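Local structure of lipoprotein signal peptidase (Staphylococcus aureus, 6RYO) at residues H26-S34 with F106-Q117. The protein cleaves signal peptides from bacterial membrane prolipoproteins, probably as an aspartic endopeptidase embedded in the cell membrane. Residues are numbered along the deposited sequence; the frame is centred on the assembly and turned at random.
Sequences HKKYFIGTS and FIKDAQYNLFMQ. With ZN (zinc ion), chain S; OLC ((2R)-2,3-dihydroxypropyl (9Z)-octadec-9-enoate), chain E; OLC ((2R)-2,3-dihydroxypropyl (9Z)-octadec-9-enoate), chain D.
With chi1 at -69° and the chain straight beyond CG, Gln117 carries its amide to the backbone of Lys28 and Phe30. Gln117 OE1 takes the N-H of Phe30 on an in-plane lone pair, 2.7 Å from Phe30 N. Gln117 NE2 gives one hydrogen to Lys28 O (3.1 Å) and the other to Ala110 O (2.6 Å), so three bonds fix the rotation of the group. Tyr112, in a type II turn from Ala110 to Asn113, sends its N-H almost straight to Lys28 O (3.0 Å from Tyr112 N). Tyr29 runs alongside the Phe106 side chain in the opposite direction and hydrogen-bonds through OH to Ile107 O (2.8 Å). Leu114 CB makes a CH-pi contact over one face of the Phe30 ring and Leu114 CD1 packs near Phe30 CG, while Gln117 OE1 sits at that ring's edge. Phe106 turns its edge to Ser34 OG and takes C24 of the chain E monoolein over the centre of one face, 3.4 Å above the plane. The contact joins the lead-in to helix 31-55 to the tight connection between helices 87-108 and 114-137, at the membrane-helix ends remote from the three-stranded sheet; Phe115 and Met116 reach across to helix 158-174.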
ATOM      1  N   HIS A  26       3.902 -25.934 -10.185  1.00 36.86           N
ATOM      2  CA  HIS A  26       2.602 -25.980  -9.519  1.00 30.69           C
ATOM      3  C   HIS A  26       2.850 -26.392  -8.074  1.00 29.31           C
ATOM      4  O   HIS A  26       2.986 -27.582  -7.776  1.00 31.88           O
ATOM      5  CB  HIS A  26       1.654 -26.948 -10.217  1.00 29.62           C
ATOM      6  CG  HIS A  26       1.476 -26.672 -11.676  1.00 30.76           C
ATOM      7  ND1 HIS A  26       0.756 -25.596 -12.149  1.00 32.35           N
ATOM      8  CD2 HIS A  26       1.922 -27.336 -12.768  1.00 29.47           C
ATOM      9  CE1 HIS A  26       0.767 -25.608 -13.470  1.00 32.77           C
ATOM     10  NE2 HIS A  26       1.468 -26.653 -13.871  1.00 26.75           N
ATOM     11  N   LYS A  27       2.902 -25.411  -7.182  1.00 30.91           N
ATOM     12  CA  LYS A  27       3.233 -25.644  -5.787  1.00 25.72           C
ATOM     13  C   LYS A  27       2.036 -25.328  -4.904  1.00 31.92           C
ATOM     14  O   LYS A  27       1.090 -24.647  -5.314  1.00 36.37           O
ATOM     15  CB  LYS A  27       4.442 -24.801  -5.356  1.00 21.30           C
ATOM     16  CG  LYS A  27       5.700 -25.084  -6.167  1.00 25.31           C
ATOM     17  CD  LYS A  27       6.907 -24.318  -5.644  1.00 30.21           C
ATOM     18  CE  LYS A  27       6.826 -22.843  -5.984  1.00 40.21           C
ATOM     19  NZ  LYS A  27       8.077 -22.124  -5.608  1.00 48.44           N
ATOM     20  N   LYS A  28       2.087 -25.853  -3.680  1.00 33.38           N
ATOM     21  CA  LYS A  28       1.047 -25.572  -2.698  1.00 33.81           C
ATOM     22  C   LYS A  28       1.061 -24.101  -2.300  1.00 31.97           C
ATOM     23  O   LYS A  28       0.044 -23.404  -2.402  1.00 32.19           O
ATOM     24  CB  LYS A  28       1.234 -26.477  -1.477  1.00 35.24           C
ATOM     25  CG  LYS A  28       0.045 -26.523  -0.530  1.00 39.06           C
ATOM     26  CD  LYS A  28       0.241 -27.578   0.549  1.00 49.16           C
ATOM     27  CE  LYS A  28      -0.999 -27.715   1.420  1.00 56.18           C
ATOM     28  NZ  LYS A  28      -0.852 -28.780   2.452  1.00 60.33           N
ATOM     29  N   TYR A  29       2.211 -23.610  -1.843  1.00 28.36           N
ATOM     30  CA  TYR A  29       2.399 -22.204  -1.512  1.00 31.09           C
ATOM     31  C   TYR A  29       3.572 -21.667  -2.316  1.00 32.92           C
ATOM     32  O   TYR A  29       4.701 -22.144  -2.166  1.00 37.47           O
ATOM     33  CB  TYR A  29       2.651 -22.012  -0.015  1.00 36.67           C
ATOM     34  CG  TYR A  29       1.578 -22.592   0.873  1.00 41.47           C
ATOM     35  CD1 TYR A  29       0.305 -22.041   0.905  1.00 42.44           C
ATOM     36  CD2 TYR A  29       1.845 -23.681   1.691  1.00 41.22           C
ATOM     37  CE1 TYR A  29      -0.677 -22.565   1.719  1.00 39.86           C
ATOM     38  CE2 TYR A  29       0.870 -24.212   2.509  1.00 41.51           C
ATOM     39  CZ  TYR A  29      -0.389 -23.650   2.519  1.00 43.59           C
ATOM     40  OH  TYR A  29      -1.365 -24.173   3.332  1.00 50.65           O
ATOM     41  N   PHE A  30       3.304 -20.676  -3.168  1.00 31.37           N
ATOM     42  CA  PHE A  30       4.348 -19.999  -3.938  1.00 29.36           C
ATOM     43  C   PHE A  30       5.041 -18.968  -3.042  1.00 32.95           C
ATOM     44  O   PHE A  30       4.960 -17.754  -3.242  1.00 33.32           O
ATOM     45  CB  PHE A  30       3.763 -19.349  -5.185  1.00 25.43           C
ATOM     46  CG  PHE A  30       3.249 -20.329  -6.207  1.00 24.08           C
ATOM     47  CD1 PHE A  30       1.996 -20.903  -6.071  1.00 19.97           C
ATOM     48  CD2 PHE A  30       4.017 -20.663  -7.311  1.00 19.61           C
ATOM     49  CE1 PHE A  30       1.521 -21.799  -7.012  1.00 17.96           C
ATOM     50  CE2 PHE A  30       3.545 -21.560  -8.258  1.00 14.97           C
ATOM     51  CZ  PHE A  30       2.296 -22.129  -8.105  1.00 14.97           C
ATOM     52  N   ILE A  31       5.745 -19.485  -2.033  1.00 35.73           N
ATOM     53  CA  ILE A  31       6.390 -18.613  -1.055  1.00 40.77           C
ATOM     54  C   ILE A  31       7.539 -17.835  -1.692  1.00 39.05           C
ATOM     55  O   ILE A  31       7.780 -16.671  -1.348  1.00 40.17           O
ATOM     56  CB  ILE A  31       6.857 -19.435   0.160  1.00 47.79           C
ATOM     57  CG1 ILE A  31       7.584 -18.546   1.172  1.00 47.97           C
ATOM     58  CG2 ILE A  31       7.740 -20.589  -0.283  1.00 53.19           C
ATOM     59  CD1 ILE A  31       8.049 -19.279   2.410  1.00 51.04           C
ATOM     60  N   GLY A  32       8.261 -18.453  -2.629  1.00 37.32           N
ATOM     61  CA  GLY A  32       9.360 -17.754  -3.274  1.00 31.69           C
ATOM     62  C   GLY A  32       8.899 -16.555  -4.080  1.00 30.30           C
ATOM     63  O   GLY A  32       9.504 -15.483  -4.019  1.00 29.03           O
ATOM     64  N   THR A  33       7.813 -16.716  -4.838  1.00 30.66           N
ATOM     65  CA  THR A  33       7.301 -15.608  -5.639  1.00 23.25           C
ATOM     66  C   THR A  33       6.598 -14.571  -4.770  1.00 21.34           C
ATOM     67  O   THR A  33       6.741 -13.363  -4.998  1.00 25.08           O
ATOM     68  CB  THR A  33       6.350 -16.131  -6.719  1.00 21.87           C
ATOM     69  OG1 THR A  33       7.039 -17.062  -7.564  1.00 28.27           O
ATOM     70  CG2 THR A  33       5.824 -14.981  -7.566  1.00 19.20           C
ATOM     71  N   SER A  34       5.845 -15.021  -3.764  1.00 20.33           N
ATOM     72  CA  SER A  34       5.044 -14.099  -2.963  1.00 18.21           C
ATOM     73  C   SER A  34       5.914 -13.141  -2.157  1.00 25.05           C
ATOM     74  O   SER A  34       5.616 -11.943  -2.074  1.00 32.29           O
ATOM     75  CB  SER A  34       4.119 -14.888  -2.038  1.00 15.45           C
ATOM     76  OG  SER A  34       3.263 -15.733  -2.788  1.00 17.16           O
ATOM     77  N   PHE A 106      -3.655 -16.548   3.409  1.00 36.25           N
ATOM     78  CA  PHE A 106      -2.683 -17.138   2.492  1.00 35.68           C
ATOM     79  C   PHE A 106      -2.572 -18.647   2.682  1.00 36.86           C
ATOM     80  O   PHE A 106      -2.457 -19.398   1.708  1.00 34.54           O
ATOM     81  CB  PHE A 106      -1.324 -16.466   2.702  1.00 33.97           C
ATOM     82  CG  PHE A 106      -0.305 -16.783   1.644  1.00 33.75           C
ATOM     83  CD1 PHE A 106       0.426 -17.959   1.688  1.00 37.99           C
ATOM     84  CD2 PHE A 106      -0.057 -15.887   0.620  1.00 32.23           C
ATOM     85  CE1 PHE A 106       1.371 -18.242   0.719  1.00 39.35           C
ATOM     86  CE2 PHE A 106       0.888 -16.160  -0.347  1.00 38.64           C
ATOM     87  CZ  PHE A 106       1.601 -17.340  -0.300  1.00 41.07           C
ATOM     88  N   ILE A 107      -2.605 -19.108   3.932  1.00 40.87           N
ATOM     89  CA  ILE A 107      -2.364 -20.519   4.210  1.00 40.92           C
ATOM     90  C   ILE A 107      -3.618 -21.355   3.965  1.00 49.77           C
ATOM     91  O   ILE A 107      -3.541 -22.452   3.396  1.00 52.37           O
ATOM     92  CB  ILE A 107      -1.833 -20.686   5.646  1.00 34.21           C
ATOM     93  CG1 ILE A 107      -0.518 -19.922   5.818  1.00 34.00           C
ATOM     94  CG2 ILE A 107      -1.634 -22.153   5.973  1.00 30.92           C
ATOM     95  CD1 ILE A 107       0.049 -19.976   7.225  1.00 34.52           C
ATOM     96  N   LYS A 108      -4.788 -20.853   4.367  1.00 50.56           N
ATOM     97  CA  LYS A 108      -6.003 -21.662   4.425  1.00 46.58           C
ATOM     98  C   LYS A 108      -6.729 -21.766   3.084  1.00 48.21           C
ATOM     99  O   LYS A 108      -7.118 -22.865   2.675  1.00 57.03           O
ATOM    100  CB  LYS A 108      -6.950 -21.095   5.489  1.00 42.60           C
ATOM    101  CG  LYS A 108      -6.557 -21.440   6.920  1.00 39.47           C
ATOM    102  CD  LYS A 108      -6.669 -22.935   7.176  1.00 40.56           C
ATOM    103  CE  LYS A 108      -6.223 -23.296   8.584  1.00 43.57           C
ATOM    104  NZ  LYS A 108      -6.338 -24.759   8.842  1.00 46.73           N
ATOM    105  N   ASP A 109      -6.941 -20.645   2.394  1.00 41.09           N
ATOM    106  CA  ASP A 109      -7.773 -20.636   1.196  1.00 47.13           C
ATOM    107  C   ASP A 109      -7.046 -20.209  -0.072  1.00 47.36           C
ATOM    108  O   ASP A 109      -7.687 -20.100  -1.123  1.00 49.18           O
ATOM    109  CB  ASP A 109      -8.992 -19.727   1.406  1.00 55.51           C
ATOM    110  CG  ASP A 109     -10.204 -20.485   1.902  1.00 64.30           C
ATOM    111  OD1 ASP A 109     -10.147 -21.731   1.957  1.00 68.27           O
ATOM    112  OD2 ASP A 109     -11.216 -19.834   2.231  1.00 67.42           O
ATOM    113  N   ALA A 110      -5.736 -19.969  -0.016  1.00 46.68           N
ATOM    114  CA  ALA A 110      -4.975 -19.564  -1.192  1.00 49.59           C
ATOM    115  C   ALA A 110      -4.060 -20.671  -1.702  1.00 55.48           C
ATOM    116  O   ALA A 110      -3.128 -20.396  -2.465  1.00 59.51           O
ATOM    117  CB  ALA A 110      -4.166 -18.302  -0.893  1.00 49.50           C
ATOM    118  N   GLN A 111      -4.309 -21.916  -1.303  1.00 54.77           N
ATOM    119  CA  GLN A 111      -3.465 -23.021  -1.735  1.00 50.49           C
ATOM    120  C   GLN A 111      -3.629 -23.271  -3.229  1.00 43.14           C
ATOM    121  O   GLN A 111      -4.729 -23.165  -3.777  1.00 38.72           O
ATOM    122  CB  GLN A 111      -3.808 -24.288  -0.956  1.00 58.41           C
ATOM    123  CG  GLN A 111      -3.857 -24.100   0.545  1.00 68.06           C
ATOM    124  CD  GLN A 111      -5.132 -24.650   1.146  1.00 76.42           C
ATOM    125  OE1 GLN A 111      -6.202 -24.565   0.540  1.00 78.43           O
ATOM    126  NE2 GLN A 111      -5.028 -25.227   2.338  1.00 79.77           N
ATOM    127  N   TYR A 112      -2.518 -23.600  -3.885  1.00 46.20           N
ATOM    128  CA  TYR A 112      -2.446 -23.913  -5.310  1.00 47.80           C
ATOM    129  C   TYR A 112      -2.969 -22.787  -6.194  1.00 44.40           C
ATOM    130  O   TYR A 112      -3.233 -23.008  -7.383  1.00 48.61           O
ATOM    131  CB  TYR A 112      -3.194 -25.212  -5.644  1.00 53.01           C
ATOM    132  CG  TYR A 112      -2.993 -26.317  -4.635  1.00 53.48           C
ATOM    133  CD1 TYR A 112      -1.767 -26.953  -4.503  1.00 52.94           C
ATOM    134  CD2 TYR A 112      -4.036 -26.733  -3.821  1.00 53.17           C
ATOM    135  CE1 TYR A 112      -1.583 -27.967  -3.584  1.00 53.72           C
ATOM    136  CE2 TYR A 112      -3.865 -27.745  -2.899  1.00 53.78           C
ATOM    137  CZ  TYR A 112      -2.636 -28.360  -2.784  1.00 56.12           C
ATOM    138  OH  TYR A 112      -2.462 -29.369  -1.867  1.00 60.74           O
ATOM    139  N   ASN A 113      -3.130 -21.583  -5.650  1.00 37.28           N
ATOM    140  CA  ASN A 113      -3.707 -20.448  -6.364  1.00 34.99           C
ATOM    141  C   ASN A 113      -2.675 -19.323  -6.351  1.00 34.29           C
ATOM    142  O   ASN A 113      -2.644 -18.513  -5.421  1.00 38.50           O
ATOM    143  CB  ASN A 113      -5.031 -20.025  -5.719  1.00 35.77           C
ATOM    144  CG  ASN A 113      -5.825 -19.065  -6.581  1.00 41.49           C
ATOM    145  OD1 ASN A 113      -5.260 -18.270  -7.331  1.00 41.90           O
ATOM    146  ND2 ASN A 113      -7.146 -19.132  -6.473  1.00 47.11           N
ATOM    147  N   LEU A 114      -1.827 -19.279  -7.384  1.00 30.21           N
ATOM    148  CA  LEU A 114      -0.810 -18.234  -7.461  1.00 25.01           C
ATOM    149  C   LEU A 114      -1.440 -16.851  -7.583  1.00 26.65           C
ATOM    150  O   LEU A 114      -0.921 -15.874  -7.031  1.00 27.92           O
ATOM    151  CB  LEU A 114       0.129 -18.500  -8.636  1.00 22.25           C
ATOM    152  CG  LEU A 114       1.199 -17.445  -8.925  1.00 20.65           C
ATOM    153  CD1 LEU A 114       2.089 -17.243  -7.712  1.00 19.97           C
ATOM    154  CD2 LEU A 114       2.029 -17.839 -10.140  1.00 22.86           C
ATOM    155  N   PHE A 115      -2.558 -16.750  -8.307  1.00 27.68           N
ATOM    156  CA  PHE A 115      -3.202 -15.456  -8.524  1.00 21.76           C
ATOM    157  C   PHE A 115      -3.575 -14.789  -7.205  1.00 23.12           C
ATOM    158  O   PHE A 115      -3.283 -13.608  -6.989  1.00 23.78           O
ATOM    159  CB  PHE A 115      -4.439 -15.632  -9.407  1.00 21.07           C
ATOM    160  CG  PHE A 115      -5.201 -14.361  -9.644  1.00 22.16           C
ATOM    161  CD1 PHE A 115      -6.308 -14.046  -8.871  1.00 27.88           C
ATOM    162  CD2 PHE A 115      -4.816 -13.484 -10.643  1.00 19.51           C
ATOM    163  CE1 PHE A 115      -7.011 -12.878  -9.088  1.00 25.77           C
ATOM    164  CE2 PHE A 115      -5.515 -12.314 -10.866  1.00 19.36           C
ATOM    165  CZ  PHE A 115      -6.615 -12.011 -10.088  1.00 21.73           C
ATOM    166  N   MET A 116      -4.236 -15.528  -6.313  1.00 25.25           N
ATOM    167  CA  MET A 116      -4.634 -14.948  -5.035  1.00 31.32           C
ATOM    168  C   MET A 116      -3.431 -14.720  -4.130  1.00 31.18           C
ATOM    169  O   MET A 116      -3.384 -13.730  -3.390  1.00 39.02           O
ATOM    170  CB  MET A 116      -5.664 -15.840  -4.344  1.00 39.92           C
ATOM    171  CG  MET A 116      -7.059 -15.741  -4.933  1.00 54.29           C
ATOM    172  SD  MET A 116      -8.343 -16.021  -3.697  1.00 68.15           S
ATOM    173  CE  MET A 116      -8.077 -17.749  -3.302  1.00 69.26           C
ATOM    174  N   GLN A 117      -2.455 -15.632  -4.165  1.00 24.79           N
ATOM    175  CA  GLN A 117      -1.250 -15.457  -3.359  1.00 19.76           C
ATOM    176  C   GLN A 117      -0.499 -14.191  -3.755  1.00 30.84           C
ATOM    177  O   GLN A 117       0.057 -13.494  -2.896  1.00 31.68           O
ATOM    178  CB  GLN A 117      -0.352 -16.687  -3.490  1.00 17.52           C
ATOM    179  CG  GLN A 117      -0.915 -17.942  -2.829  1.00 15.84           C
ATOM    180  CD  GLN A 117       0.023 -19.128  -2.930  1.00 24.02           C
ATOM    181  OE1 GLN A 117       1.197 -18.980  -3.269  1.00 32.06           O
ATOM    182  NE2 GLN A 117      -0.493 -20.317  -2.637  1.00 27.73           N
TER
HETATM  183 ZN    ZN S 217       1.390 -27.027 -15.904  1.00 37.00          ZN
HETATM  184  C10 OLC E 203      13.068  -4.839   3.147  1.00 40.93           C
HETATM  185  C9  OLC E 203      11.860  -5.347   3.278  1.00 45.99           C
HETATM  186  C11 OLC E 203      14.292  -5.749   3.215  1.00 36.27           C
HETATM  187  C8  OLC E 203      11.684  -6.847   3.502  1.00 51.10           C
HETATM  188  C24 OLC E 203       2.635 -15.145   2.764  1.00 66.21           C
HETATM  189  C12 OLC E 203      15.553  -4.902   3.075  1.00 35.20           C
HETATM  190  C7  OLC E 203      10.269  -7.116   4.006  1.00 53.85           C
HETATM  191  C6  OLC E 203       9.311  -7.201   2.820  1.00 55.09           C
HETATM  192  C5  OLC E 203       8.134  -8.095   3.198  1.00 54.74           C
HETATM  193  C4  OLC E 203       8.648  -9.508   3.469  1.00 55.91           C
HETATM  194  C3  OLC E 203       7.588 -10.307   4.225  1.00 58.50           C
HETATM  195  C2  OLC E 203       6.278 -10.287   3.440  1.00 62.48           C
HETATM  196  C21 OLC E 203       3.628 -12.968   3.424  1.00 66.68           C
HETATM  197  C1  OLC E 203       5.460 -11.536   3.760  1.00 66.11           C
HETATM  198  C22 OLC E 203       3.138 -13.801   2.244  1.00 63.67           C
HETATM  199  O19 OLC E 203       5.762 -12.224   4.678  1.00 65.71           O
HETATM  200  O25 OLC E 203       3.715 -15.880   3.268  1.00 66.84           O
HETATM  201  O23 OLC E 203       2.098 -13.122   1.599  1.00 59.68           O
HETATM  202  O20 OLC E 203       4.362 -11.872   2.957  1.00 68.22           O
HETATM  203  C10 OLC D 202       0.505  -0.252 -12.977  1.00 62.61           C
HETATM  204  C9  OLC D 202       0.811  -1.480 -12.613  1.00 61.34           C
HETATM  205  C11 OLC D 202      -0.714   0.004 -13.862  1.00 63.90           C
HETATM  206  C8  OLC D 202      -0.051  -2.651 -13.080  1.00 59.92           C
HETATM  207  C24 OLC D 202       0.185 -15.471 -12.347  1.00 65.14           C
HETATM  208  C7  OLC D 202       0.167  -3.856 -12.167  1.00 58.81           C
HETATM  209  C6  OLC D 202      -0.934  -4.883 -12.423  1.00 57.58           C
HETATM  210  C5  OLC D 202      -0.593  -6.183 -11.701  1.00 54.02           C
HETATM  211  C4  OLC D 202      -1.384  -7.334 -12.319  1.00 52.20           C
HETATM  212  C3  OLC D 202      -0.457  -8.536 -12.479  1.00 49.79           C
HETATM  213  C2  OLC D 202      -1.282  -9.791 -12.762  1.00 47.80           C
HETATM  214  C21 OLC D 202      -0.369 -13.066 -11.990  1.00 48.63           C
HETATM  215  C1  OLC D 202      -0.996 -10.836 -11.685  1.00 48.93           C
HETATM  216  C22 OLC D 202      -0.936 -14.437 -12.339  1.00 59.21           C
HETATM  217  O19 OLC D 202      -0.407 -10.534 -10.701  1.00 52.90           O
HETATM  218  O25 OLC D 202      -0.357 -16.729 -12.638  1.00 69.41           O
HETATM  219  O23 OLC D 202      -1.894 -14.799 -11.385  1.00 62.76           O
HETATM  220  O20 OLC D 202      -1.422 -12.156 -11.862  1.00 46.15           O